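Local atomic coordinates of putative curved DNA-binding protein (PDB entry 4IPA), a protein that probably acts as an Arx1-type ribosome biogenesis factor with a methionine aminopeptidase-like fold, and may bind DNA. Residues 163-169 / 384-389; 291-295 / 326-330; 195-199 / 380-384. All blocks are in the same frame, centred on the assembly; numbering follows the deposited sequence.

Interaction 1. Residues 163-169 / 384-389; sequences VLLRLMV and ILEQPL
Residues 163-169 bring helix 148-167 to its C-terminal end and then lead out of it, Val169 being extended (phi/psi -62/120). Residues 384-389 likewise leave helix 379-386, extended at Gln387 (-64/144) and Pro388 (-79/160); Gln387 N bonds back to Ile384 O at 2.9 Å. In register, the CA atoms of Val163 and Leu385 lie 6.2 Å apart and those of Arg166 and Leu389 5.8 Å.

The polar part belongs to Arg166, whose side chain runs m, t, t with chi4 at 87° across the end of the short helix. Its NE donates to Gln387 O at 2.8 Å (148° at the hydrogen), and a water joins Arg166 NH2 (2.9 Å) to the same Gln387 O (3.0 Å). Glu162 holds NH1 in a salt bridge. Arg166 CD also passes 3.2 Å from Ile384 O, and Leu389 CG lies over one face of the guanidinium, 4.1 Å from NH1.

Apolar contacts fill in around it. Val163 (t) sets CG2 3.8 Å from Leu385 CD2 and CG1 4.2 Å from Ile384 CG2, while Arg166 CB lies 3.9 Å from Ile384 CG2. Leu389, with chi1 at -106°, brings CD2 to 3.7 Å from Leu165 CB and 4.3 Å from Val169 CG2. Beyond, Leu389 makes backbone hydrogen bonds with Ile356 of edge strand 355-360. On its other side, helix 148-167 sends Leu164 against Val253 and Val255 of the sheet: the helix-on-sheet layering of the pita-bread fold of the M24 family, here with the C-terminal tail laid over the helix.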
loop_
_atom_site.group_PDB
_atom_site.type_symbol
_atom_site.label_atom_id
_atom_site.label_comp_id
_atom_site.label_asym_id
_atom_site.label_seq_id
_atom_site.Cartn_x
_atom_site.Cartn_y
_atom_site.Cartn_z
ATOM N N VAL A 163 4.712 14.998 1.867
ATOM C CA VAL A 163 6.046 15.214 2.403
ATOM C C VAL A 163 6.979 14.040 2.078
ATOM O O VAL A 163 8.071 14.248 1.558
ATOM C CB VAL A 163 6.030 15.484 3.920
ATOM C CG1 VAL A 163 7.471 15.565 4.474
ATOM C CG2 VAL A 163 5.277 16.767 4.196
ATOM N N LEU A 164 6.551 12.817 2.370
ATOM C CA LEU A 164 7.356 11.625 2.060
ATOM C C LEU A 164 7.803 11.579 0.592
ATOM O O LEU A 164 8.977 11.367 0.295
ATOM C CB LEU A 164 6.591 10.339 2.405
ATOM C CG LEU A 164 7.322 9.041 2.066
ATOM C CD1 LEU A 164 8.760 9.098 2.595
ATOM C CD2 LEU A 164 6.576 7.797 2.605
ATOM N N LEU A 165 6.863 11.772 -0.325
ATOM C CA LEU A 165 7.186 11.756 -1.748
ATOM C C LEU A 165 8.301 12.759 -2.116
ATOM O O LEU A 165 9.192 12.445 -2.914
ATOM C CB LEU A 165 5.923 11.999 -2.587
ATOM C CG LEU A 165 4.884 10.864 -2.581
ATOM C CD1 LEU A 165 3.606 11.236 -3.367
ATOM C CD2 LEU A 165 5.485 9.557 -3.111
ATOM N N ARG A 166 8.239 13.951 -1.524
ATOM C CA ARG A 166 9.232 14.998 -1.748
ATOM C C ARG A 166 10.580 14.681 -1.099
ATOM O O ARG A 166 11.626 15.053 -1.626
ATOM C CB ARG A 166 8.696 16.353 -1.275
ATOM C CG ARG A 166 7.779 17.001 -2.299
ATOM C CD ARG A 166 6.814 17.981 -1.665
ATOM N NE ARG A 166 5.904 18.518 -2.671
ATOM C CZ ARG A 166 4.759 17.938 -3.030
ATOM N NH1 ARG A 166 4.376 16.800 -2.455
ATOM N NH2 ARG A 166 4.001 18.495 -3.968
ATOM N N LEU A 167 10.555 13.967 0.026
ATOM C CA LEU A 167 11.786 13.541 0.682
ATOM C C LEU A 167 12.476 12.451 -0.121
ATOM O O LEU A 167 13.616 12.080 0.175
ATOM C CB LEU A 167 11.507 13.043 2.103
ATOM C CG LEU A 167 11.031 14.136 3.068
ATOM C CD1 LEU A 167 10.713 13.592 4.459
ATOM C CD2 LEU A 167 12.100 15.214 3.149
ATOM N N MET A 168 11.789 11.938 -1.142
ATOM C CA MET A 168 12.323 10.822 -1.916
ATOM C C MET A 168 12.986 11.258 -3.223
ATOM O O MET A 168 13.689 10.480 -3.864
ATOM C CB MET A 168 11.239 9.769 -2.182
ATOM C CG MET A 168 10.755 9.016 -0.932
ATOM S SD MET A 168 9.546 7.723 -1.344
ATOM C CE MET A 168 10.599 6.414 -2.002
ATOM N N VAL A 169 12.744 12.492 -3.630
ATOM C CA VAL A 169 13.458 13.061 -4.758
ATOM C C VAL A 169 14.948 13.113 -4.408
ATOM O O VAL A 169 15.328 13.716 -3.409
ATOM C CB VAL A 169 12.922 14.463 -5.094
ATOM C CG1 VAL A 169 13.652 15.037 -6.319
ATOM C CG2 VAL A 169 11.429 14.377 -5.367
ATOM N N ILE A 384 9.345 22.269 2.499
ATOM C CA ILE A 384 9.332 20.998 1.771
ATOM C C ILE A 384 8.100 20.862 0.863
ATOM O O ILE A 384 8.220 20.525 -0.314
ATOM C CB ILE A 384 9.416 19.795 2.729
ATOM C CG1 ILE A 384 10.763 19.792 3.458
ATOM C CG2 ILE A 384 9.250 18.490 1.968
ATOM C CD1 ILE A 384 10.748 19.028 4.760
ATOM N N LEU A 385 6.924 21.161 1.400
ATOM C CA LEU A 385 5.694 21.091 0.613
ATOM C C LEU A 385 5.694 21.983 -0.623
ATOM O O LEU A 385 4.947 21.725 -1.568
ATOM C CB LEU A 385 4.485 21.423 1.482
ATOM C CG LEU A 385 4.121 20.280 2.429
ATOM C CD1 LEU A 385 2.970 20.677 3.338
ATOM C CD2 LEU A 385 3.776 19.054 1.603
ATOM N N GLU A 386 6.516 23.033 -0.611
ATOM C CA GLU A 386 6.649 23.917 -1.775
ATOM C C GLU A 386 7.537 23.321 -2.874
ATOM O O GLU A 386 7.439 23.712 -4.036
ATOM C CB GLU A 386 7.184 25.294 -1.358
ATOM C CG GLU A 386 6.182 26.132 -0.563
ATOM C CD GLU A 386 4.814 26.197 -1.241
ATOM O OE1 GLU A 386 4.744 26.669 -2.391
ATOM O OE2 GLU A 386 3.810 25.765 -0.630
ATOM N N GLN A 387 8.406 22.385 -2.502
ATOM C CA GLN A 387 9.270 21.720 -3.467
ATOM C C GLN A 387 8.437 20.918 -4.459
ATOM O O GLN A 387 7.406 20.351 -4.102
ATOM C CB GLN A 387 10.248 20.791 -2.759
ATOM C CG GLN A 387 11.089 21.456 -1.700
ATOM C CD GLN A 387 11.850 20.445 -0.869
ATOM O OE1 GLN A 387 12.390 20.774 0.195
ATOM N NE2 GLN A 387 11.890 19.197 -1.344
ATOM N N PRO A 388 8.878 20.875 -5.720
ATOM C CA PRO A 388 8.130 20.143 -6.743
ATOM C C PRO A 388 8.413 18.651 -6.638
ATOM O O PRO A 388 9.407 18.256 -6.030
ATOM C CB PRO A 388 8.704 20.699 -8.047
ATOM C CG PRO A 388 10.119 21.050 -7.698
ATOM C CD PRO A 388 10.102 21.503 -6.259
ATOM N N LEU A 389 7.533 17.834 -7.204
ATOM C CA LEU A 389 7.729 16.394 -7.223
ATOM C C LEU A 389 8.428 15.977 -8.511
ATOM O O LEU A 389 9.118 14.953 -8.570
ATOM C CB LEU A 389 6.381 15.684 -7.101
ATOM C CG LEU A 389 6.090 15.041 -5.748
ATOM C CD1 LEU A 389 4.715 14.392 -5.770
ATOM C CD2 LEU A 389 7.174 14.017 -5.385
HETATM O O HOH W 1 4.694 21.042 -5.272
#

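Interaction 2. Residues 291-295 / 326-330; sequences IYSEV and GVFRQ
Phe328 buries the most surface here: it opens strand 328-330 with extended angles (-106/138), and with chi1 m and chi2 9° its ring reaches over to helix 291-295. Helix and strand axes cross at 90° and come no closer than 12.1 Å, so side chains bridge the gap; the nearest CA pair, Tyr292 and Phe328, is 8.3 Å apart. The ring meets three residues spaced along one side of the helix: CE2 is 3.9 Å from Ile291 CG2, which sits at the ring edge, CE1 is 3.7 Å from Tyr292 CD2, and CZ is 3.9 Å from Val295 CG2. No hydrogen bond crosses the contact. Phe304 stacks edge-to-face with Phe328, and Val319 and Cys322 of helix 312-324 touch it as well, making this ring part of a small hydrophobic core. That core belongs to a compact unit of helices and a three-stranded antiparallel sheet between strands 250-258 and 342-352, consistent with the winged-helix-like insert domain of type II methionine aminopeptidases.

Tyr292 takes chi1 t and chi2 -87°; its CB points sideways, but the ring comes nearer the other segment, CE2 lying 3.8 Å from Val327 CB. Its hydroxyl is hydrogen-bonded to Arg276 NE of strand 273-276.

Val327 (chi1 m, CB toward the helix) follows the turn that ends helix 312-324. Before it, Gly326 has phi/psi 79/13 and forms a Schellman motif; a CB there would jam against the preceding carbonyl. Its own carbonyl O accepts hydrogen bonds from Thr277 and Asn279.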
loop_
_atom_site.group_PDB
_atom_site.type_symbol
_atom_site.label_atom_id
_atom_site.label_comp_id
_atom_site.label_asym_id
_atom_site.label_seq_id
_atom_site.Cartn_x
_atom_site.Cartn_y
_atom_site.Cartn_z
ATOM N N ILE A 291 -0.666 -26.812 -2.549
ATOM C CA ILE A 291 -1.008 -25.408 -2.396
ATOM C C ILE A 291 0.178 -24.564 -2.873
ATOM O O ILE A 291 0.008 -23.527 -3.514
ATOM C CB ILE A 291 -1.320 -25.121 -0.913
ATOM C CG1 ILE A 291 -2.727 -25.621 -0.575
ATOM C CG2 ILE A 291 -1.161 -23.660 -0.584
ATOM C CD1 ILE A 291 -3.756 -25.215 -1.579
ATOM N N TYR A 292 1.382 -25.036 -2.570
ATOM C CA TYR A 292 2.590 -24.345 -2.970
ATOM C C TYR A 292 2.669 -24.197 -4.489
ATOM O O TYR A 292 2.973 -23.118 -5.006
ATOM C CB TYR A 292 3.824 -25.087 -2.472
ATOM C CG TYR A 292 5.089 -24.366 -2.856
ATOM C CD1 TYR A 292 5.690 -24.588 -4.087
ATOM C CD2 TYR A 292 5.656 -23.434 -2.001
ATOM C CE1 TYR A 292 6.840 -23.913 -4.448
ATOM C CE2 TYR A 292 6.808 -22.755 -2.345
ATOM C CZ TYR A 292 7.399 -23.000 -3.570
ATOM O OH TYR A 292 8.531 -22.314 -3.908
ATOM N N SER A 293 2.384 -25.285 -5.198
ATOM C CA SER A 293 2.421 -25.272 -6.657
ATOM C C SER A 293 1.291 -24.459 -7.241
ATOM O O SER A 293 1.495 -23.718 -8.187
ATOM C CB SER A 293 2.408 -26.688 -7.228
ATOM O OG SER A 293 3.614 -27.330 -6.874
ATOM N N GLU A 294 0.104 -24.595 -6.672
ATOM C CA GLU A 294 -1.016 -23.758 -7.095
ATOM C C GLU A 294 -0.640 -22.268 -7.033
ATOM O O GLU A 294 -0.994 -21.487 -7.922
ATOM C CB GLU A 294 -2.253 -24.007 -6.225
ATOM C CG GLU A 294 -3.401 -23.058 -6.529
ATOM C CD GLU A 294 -4.566 -23.194 -5.562
ATOM O OE1 GLU A 294 -4.430 -23.914 -4.557
ATOM O OE2 GLU A 294 -5.625 -22.579 -5.805
ATOM N N VAL A 295 0.085 -21.889 -5.983
ATOM C CA VAL A 295 0.404 -20.486 -5.756
ATOM C C VAL A 295 1.549 -20.034 -6.663
ATOM O O VAL A 295 1.510 -18.947 -7.235
ATOM C CB VAL A 295 0.759 -20.223 -4.290
ATOM C CG1 VAL A 295 1.423 -18.857 -4.146
ATOM C CG2 VAL A 295 -0.473 -20.326 -3.419
ATOM N N GLY A 326 8.980 -21.377 6.033
ATOM C CA GLY A 326 9.506 -20.159 5.446
ATOM C C GLY A 326 9.394 -19.982 3.934
ATOM O O GLY A 326 10.030 -19.084 3.378
ATOM N N VAL A 327 8.592 -20.807 3.262
ATOM C CA VAL A 327 8.404 -20.667 1.814
ATOM C C VAL A 327 7.221 -19.759 1.497
ATOM O O VAL A 327 7.160 -19.199 0.411
ATOM C CB VAL A 327 8.227 -22.033 1.082
ATOM C CG1 VAL A 327 9.417 -22.949 1.341
ATOM C CG2 VAL A 327 6.940 -22.711 1.529
ATOM N N PHE A 328 6.270 -19.650 2.425
ATOM C CA PHE A 328 5.293 -18.569 2.384
ATOM C C PHE A 328 5.664 -17.589 3.491
ATOM O O PHE A 328 6.036 -18.000 4.584
ATOM C CB PHE A 328 3.871 -19.056 2.675
ATOM C CG PHE A 328 3.215 -19.815 1.549
ATOM C CD1 PHE A 328 3.922 -20.209 0.427
ATOM C CD2 PHE A 328 1.867 -20.128 1.631
ATOM C CE1 PHE A 328 3.294 -20.904 -0.590
ATOM C CE2 PHE A 328 1.229 -20.831 0.627
ATOM C CZ PHE A 328 1.942 -21.221 -0.487
ATOM N N ARG A 329 5.589 -16.299 3.196
ATOM C CA ARG A 329 5.572 -15.295 4.233
ATOM C C ARG A 329 4.111 -15.073 4.642
ATOM O O ARG A 329 3.222 -14.980 3.803
ATOM C CB ARG A 329 6.183 -13.985 3.733
ATOM C CG ARG A 329 6.188 -12.871 4.793
ATOM C CD ARG A 329 6.827 -11.582 4.281
ATOM N NE ARG A 329 8.197 -11.810 3.837
ATOM C CZ ARG A 329 9.237 -11.845 4.652
ATOM N NH1 ARG A 329 9.051 -11.664 5.953
ATOM N NH2 ARG A 329 10.454 -12.062 4.174
ATOM N N GLN A 330 3.858 -14.984 5.930
ATOM C CA GLN A 330 2.508 -14.727 6.395
ATOM C C GLN A 330 2.479 -13.302 6.917
ATOM O O GLN A 330 3.379 -12.895 7.636
ATOM C CB GLN A 330 2.137 -15.727 7.494
ATOM C CG GLN A 330 0.911 -15.399 8.319
ATOM C CD GLN A 330 0.879 -16.222 9.610
ATOM O OE1 GLN A 330 0.089 -17.140 9.751
ATOM N NE2 GLN A 330 1.760 -15.897 10.543
#

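Interaction 3. Residues 195-199 / 380-384; sequences KISSL and EILKI
Two helical pieces, each continuing at both ends, cross steeply here: the directions of 195-199 and 380-384 differ by 103°, with axes 12.5 Å apart at closest approach. The gap is bridged mainly by side chains; the closest CA pair, Leu199 and Ile381, is 7.3 Å apart. Lys195 comes first. Its CB points sideways, but the t, p, t, t chain swings the ammonium across, and NZ forms a salt bridge of 2.9 Å with Glu380 OE2. Glu380 meets it in an extended t, t rotamer; its OE1 has a second, long and weak ion pair with Lys202, about one turn beyond Leu199.

Ile196 faces the other way, onto Leu164 and Leu167 of helix 148-167, and Ser197 OG is hydrogen-bonded to Ser234 N. Helix 193-205 therefore lies against helix 148-167 on one hand and helix 379-386 on the other, part of the helical layer that flanks the sheet in the pita-bread fold.

Leu199, one turn on from Lys195 (its N bonds to Lys195 O at 3.0 Å), points its CB at the other helix and supplies the apolar centre. In its m, t rotamer, CD1 lies 4.1 Å from Ile384 CD1, and CD2 lies 4.3 Å from Ile381 CG1 and 3.7 Å from Glu380 CD, beneath the salt bridge. Ile381, also m, t, lays CD1 3.7 Å from Leu199 O.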
loop_
_atom_site.group_PDB
_atom_site.type_symbol
_atom_site.label_atom_id
_atom_site.label_comp_id
_atom_site.label_asym_id
_atom_site.label_seq_id
_atom_site.Cartn_x
_atom_site.Cartn_y
_atom_site.Cartn_z
ATOM N N LYS A 195 15.556 11.045 10.078
ATOM C CA LYS A 195 15.138 12.400 9.750
ATOM C C LYS A 195 13.787 12.372 9.025
ATOM O O LYS A 195 12.875 13.147 9.330
ATOM C CB LYS A 195 16.207 13.075 8.882
ATOM C CG LYS A 195 15.857 14.485 8.392
ATOM C CD LYS A 195 15.485 15.419 9.553
ATOM C CE LYS A 195 15.229 16.847 9.049
ATOM N NZ LYS A 195 14.962 17.838 10.145
ATOM N N ILE A 196 13.667 11.465 8.066
ATOM C CA ILE A 196 12.406 11.233 7.387
ATOM C C ILE A 196 11.296 10.951 8.401
ATOM O O ILE A 196 10.230 11.562 8.344
ATOM C CB ILE A 196 12.533 10.066 6.388
ATOM C CG1 ILE A 196 13.598 10.413 5.333
ATOM C CG2 ILE A 196 11.169 9.734 5.759
ATOM C CD1 ILE A 196 13.822 9.337 4.268
ATOM N N SER A 197 11.558 10.038 9.333
ATOM C CA SER A 197 10.590 9.693 10.367
ATOM C C SER A 197 10.155 10.895 11.200
ATOM O O SER A 197 8.961 11.137 11.366
ATOM C CB SER A 197 11.144 8.609 11.303
ATOM O OG SER A 197 10.989 7.320 10.742
ATOM N N SER A 198 11.119 11.639 11.732
ATOM C CA SER A 198 10.783 12.763 12.610
ATOM C C SER A 198 9.968 13.832 11.878
ATOM O O SER A 198 9.034 14.400 12.441
ATOM C CB SER A 198 12.031 13.366 13.262
ATOM O OG SER A 198 12.851 13.993 12.297
ATOM N N LEU A 199 10.307 14.094 10.620
ATOM C CA LEU A 199 9.513 15.020 9.814
ATOM C C LEU A 199 8.059 14.524 9.627
ATOM O O LEU A 199 7.103 15.265 9.876
ATOM C CB LEU A 199 10.183 15.291 8.461
ATOM C CG LEU A 199 11.469 16.136 8.476
ATOM C CD1 LEU A 199 12.226 16.001 7.163
ATOM C CD2 LEU A 199 11.200 17.611 8.783
ATOM N N GLU A 380 9.923 24.373 8.281
ATOM C CA GLU A 380 10.687 23.373 7.548
ATOM C C GLU A 380 9.743 22.539 6.679
ATOM O O GLU A 380 9.961 22.366 5.478
ATOM C CB GLU A 380 11.459 22.486 8.532
ATOM C CG GLU A 380 12.258 21.362 7.890
ATOM C CD GLU A 380 13.222 20.698 8.863
ATOM O OE1 GLU A 380 13.018 20.823 10.093
ATOM O OE2 GLU A 380 14.187 20.048 8.396
ATOM N N ILE A 381 8.674 22.049 7.286
ATOM C CA ILE A 381 7.690 21.266 6.557
ATOM C C ILE A 381 6.962 22.047 5.454
ATOM O O ILE A 381 6.833 21.555 4.331
ATOM C CB ILE A 381 6.698 20.604 7.519
ATOM C CG1 ILE A 381 7.419 19.538 8.322
ATOM C CG2 ILE A 381 5.553 19.962 6.765
ATOM C CD1 ILE A 381 6.546 18.914 9.365
ATOM N N LEU A 382 6.504 23.262 5.749
ATOM C CA LEU A 382 5.821 24.063 4.719
ATOM C C LEU A 382 6.739 24.334 3.526
ATOM O O LEU A 382 6.291 24.409 2.381
ATOM C CB LEU A 382 5.279 25.381 5.286
ATOM C CG LEU A 382 4.170 25.254 6.330
ATOM C CD1 LEU A 382 3.886 26.628 6.909
ATOM C CD2 LEU A 382 2.902 24.645 5.727
ATOM N N LYS A 383 8.028 24.470 3.806
ATOM C CA LYS A 383 9.005 24.680 2.752
ATOM C C LYS A 383 9.171 23.426 1.870
ATOM O O LYS A 383 9.101 23.504 0.639
ATOM C CB LYS A 383 10.325 25.162 3.354
ATOM C CG LYS A 383 10.255 26.545 3.976
ATOM C CD LYS A 383 11.597 26.967 4.585
ATOM C CE LYS A 383 11.528 28.377 5.191
ATOM N NZ LYS A 383 12.819 28.800 5.812
ATOM N N ILE A 384 9.345 22.269 2.499
ATOM C CA ILE A 384 9.332 20.998 1.771
ATOM C C ILE A 384 8.100 20.862 0.863
ATOM O O ILE A 384 8.220 20.525 -0.314
ATOM C CB ILE A 384 9.416 19.795 2.729
ATOM C CG1 ILE A 384 10.763 19.792 3.458
ATOM C CG2 ILE A 384 9.250 18.490 1.968
ATOM C CD1 ILE A 384 10.748 19.028 4.760
#

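From the N terminus, the chain passes through helix 148-167 (residues 163-169) and then helix 193-205 (195-199), each waiting for the C-terminal helix 379-386. In between comes the probable insert domain, where interaction 2 closes a loop of 30 residues. Only near the end does the chain return: 380-384 closes interaction 3, and 384-389 then closes the still longer loop of interaction 1, so the three loops nest without crossing. Interactions 1 and 3 share Ile384 and touch, Leu167 packing on Leu199, so that one short helix ties two others together. Interaction 2 lies on the opposite side of the chain's centre, its own centre about 38 and 40 Å from those of interactions 1 and 3.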